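Local atomic coordinates of 1-pyrroline-5-carboxylate dehydrogenase (Thermus thermophilus, PDB entry 1UZB), a protein that probably catalyses the NAD(P)-dependent oxidation of 1-pyrroline-5-carboxylate to glutamate, the second step of proline breakdown, using an aldehyde dehydrogenase fold. Residues A[179-184]-A[188-193]. Numbering follows the deposited sequence.
Sequences VIAPWN and AIFTGM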
loop_
_atom_site.group_PDB
_atom_site.type_symbol
_atom_site.label_atom_id
_atom_site.label_comp_id
_atom_site.label_asym_id
_atom_site.label_seq_id
_atom_site.Cartn_x
_atom_site.Cartn_y
_atom_site.Cartn_z
ATOM N N VAL A 179 -4.761 25.519 -28.177
ATOM C CA VAL A 179 -5.766 24.473 -28.261
ATOM C C VAL A 179 -6.654 24.779 -29.464
ATOM O O VAL A 179 -7.168 25.891 -29.599
ATOM C CB VAL A 179 -6.633 24.432 -26.977
ATOM C CG1 VAL A 179 -7.901 23.618 -27.214
ATOM C CG2 VAL A 179 -5.829 23.830 -25.836
ATOM N N ILE A 180 -6.814 23.794 -30.339
ATOM C CA ILE A 180 -7.645 23.933 -31.531
ATOM C C ILE A 180 -8.735 22.881 -31.357
ATOM O O ILE A 180 -8.503 21.684 -31.547
ATOM C CB ILE A 180 -6.808 23.682 -32.804
ATOM C CG1 ILE A 180 -5.702 24.740 -32.886
ATOM C CG2 ILE A 180 -7.693 23.738 -34.047
ATOM C CD1 ILE A 180 -4.726 24.543 -34.015
ATOM N N ALA A 181 -9.921 23.348 -30.976
ATOM C CA ALA A 181 -11.061 22.481 -30.686
ATOM C C ALA A 181 -12.017 22.184 -31.837
ATOM O O ALA A 181 -12.086 22.921 -32.819
ATOM C CB ALA A 181 -11.844 23.063 -29.510
ATOM N N PRO A 182 -12.784 21.091 -31.712
ATOM C CA PRO A 182 -13.753 20.655 -32.717
ATOM C C PRO A 182 -15.141 21.239 -32.479
ATOM O O PRO A 182 -15.442 21.735 -31.391
ATOM C CB PRO A 182 -13.748 19.147 -32.542
ATOM C CG PRO A 182 -13.687 19.025 -31.055
ATOM C CD PRO A 182 -12.635 20.063 -30.664
ATOM N N TRP A 183 -15.986 21.170 -33.504
ATOM C CA TRP A 183 -17.346 21.676 -33.394
ATOM C C TRP A 183 -18.338 20.613 -32.939
ATOM O O TRP A 183 -19.431 20.949 -32.490
ATOM C CB TRP A 183 -17.834 22.258 -34.732
ATOM C CG TRP A 183 -17.659 21.355 -35.927
ATOM C CD1 TRP A 183 -16.649 21.405 -36.844
ATOM C CD2 TRP A 183 -18.525 20.286 -36.345
ATOM N NE1 TRP A 183 -16.831 20.443 -37.807
ATOM C CE2 TRP A 183 -17.973 19.741 -37.525
ATOM C CE3 TRP A 183 -19.714 19.739 -35.838
ATOM C CZ2 TRP A 183 -18.565 18.674 -38.209
ATOM C CZ3 TRP A 183 -20.305 18.675 -36.522
ATOM C CH2 TRP A 183 -19.728 18.157 -37.694
ATOM N N ASN A 184 -17.967 19.338 -33.033
ATOM C CA ASN A 184 -18.914 18.290 -32.660
ATOM C C ASN A 184 -19.105 18.063 -31.159
ATOM O O ASN A 184 -20.153 17.578 -30.737
ATOM C CB ASN A 184 -18.579 16.987 -33.402
ATOM C CG ASN A 184 -17.326 16.313 -32.894
ATOM O OD1 ASN A 184 -16.409 16.957 -32.383
ATOM N ND2 ASN A 184 -17.272 14.998 -33.055
ATOM N N ALA A 188 -17.616 19.698 -24.258
ATOM C CA ALA A 188 -16.787 18.630 -23.705
ATOM C C ALA A 188 -15.309 18.635 -24.107
ATOM O O ALA A 188 -14.436 18.774 -23.253
ATOM C CB ALA A 188 -17.396 17.276 -24.045
ATOM N N ILE A 189 -15.023 18.460 -25.395
ATOM C CA ILE A 189 -13.633 18.416 -25.844
ATOM C C ILE A 189 -12.946 19.777 -25.725
ATOM O O ILE A 189 -11.768 19.859 -25.387
ATOM C CB ILE A 189 -13.554 17.852 -27.274
ATOM C CG1 ILE A 189 -14.028 16.394 -27.253
ATOM C CG2 ILE A 189 -12.127 17.929 -27.808
ATOM C CD1 ILE A 189 -14.044 15.723 -28.605
ATOM N N PHE A 190 -13.693 20.841 -25.990
ATOM C CA PHE A 190 -13.181 22.200 -25.858
ATOM C C PHE A 190 -12.669 22.354 -24.419
ATOM O O PHE A 190 -11.540 22.779 -24.184
ATOM C CB PHE A 190 -14.328 23.182 -26.129
ATOM C CG PHE A 190 -13.948 24.632 -26.019
ATOM C CD1 PHE A 190 -13.228 25.258 -27.029
ATOM C CD2 PHE A 190 -14.356 25.384 -24.923
ATOM C CE1 PHE A 190 -12.924 26.620 -26.952
ATOM C CE2 PHE A 190 -14.059 26.745 -24.834
ATOM C CZ PHE A 190 -13.342 27.364 -25.852
ATOM N N THR A 191 -13.500 21.973 -23.455
ATOM C CA THR A 191 -13.141 22.076 -22.045
ATOM C C THR A 191 -11.982 21.162 -21.646
ATOM O O THR A 191 -11.020 21.609 -21.015
ATOM C CB THR A 191 -14.350 21.749 -21.157
ATOM O OG1 THR A 191 -15.380 22.719 -21.380
ATOM C CG2 THR A 191 -13.958 21.770 -19.690
ATOM N N GLY A 192 -12.070 19.886 -22.012
ATOM C CA GLY A 192 -11.021 18.946 -21.661
ATOM C C GLY A 192 -9.645 19.315 -22.179
ATOM O O GLY A 192 -8.645 19.231 -21.456
ATOM N N MET A 193 -9.590 19.726 -23.440
ATOM C CA MET A 193 -8.329 20.092 -24.075
ATOM C C MET A 193 -7.661 21.302 -23.436
ATOM O O MET A 193 -6.442 21.467 -23.523
ATOM C CB MET A 193 -8.551 20.374 -25.559
ATOM C CG MET A 193 -9.031 19.181 -26.356
ATOM S SD MET A 193 -9.256 19.624 -28.085
ATOM C CE MET A 193 -7.593 19.476 -28.591
#
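With CG anti to the backbone N (chi1 180°), Phe190 carries its ring to Ala181, and chi2 (76°) sets the ring edge toward the methyl there, while in Met193 a bend at chi3 (82°) brings CE toward Ile180 O. The methyl CB of Ala181 lies near the plane of the Phe190 ring and meets CD1 at 3.6 Å, an edge contact rather than a stack. Met193 meets the residues just before Ala181: its CE comes to 3.8 Å from Ile180 O, and its CB packs on Val179 CG1 at 3.7 Å. The other methyl of Val179, CG2, lies 3.4 Å from Met193 O, a carbonyl that accepts a hydrogen bond from Asn257 ND2. Beyond the strand, the Pro182 ring and Ile189 cross at about a right angle, with Pro182 CD 3.6 Å from Ile189 CG2. Were Pro182 replaced by alanine, Ile189 CG2 would probably lose the ring atoms CG and CD it packs on, and the loop backbone would be less restricted. Thr259 also touches Pro182, Ile189 and Met193, and Val219 and Phe220 of helix 213-226 pack on Phe190. The contact joins the first strand and the helix of a beta-alpha-beta unit, of the Rossmann-like type expected for the cofactor-binding domain of aldehyde dehydrogenases. No hydrogen bond links the two segments; van der Waals packing, mostly between apolar side chains, holds them, while the strand's backbone bonds go to neighbouring strands.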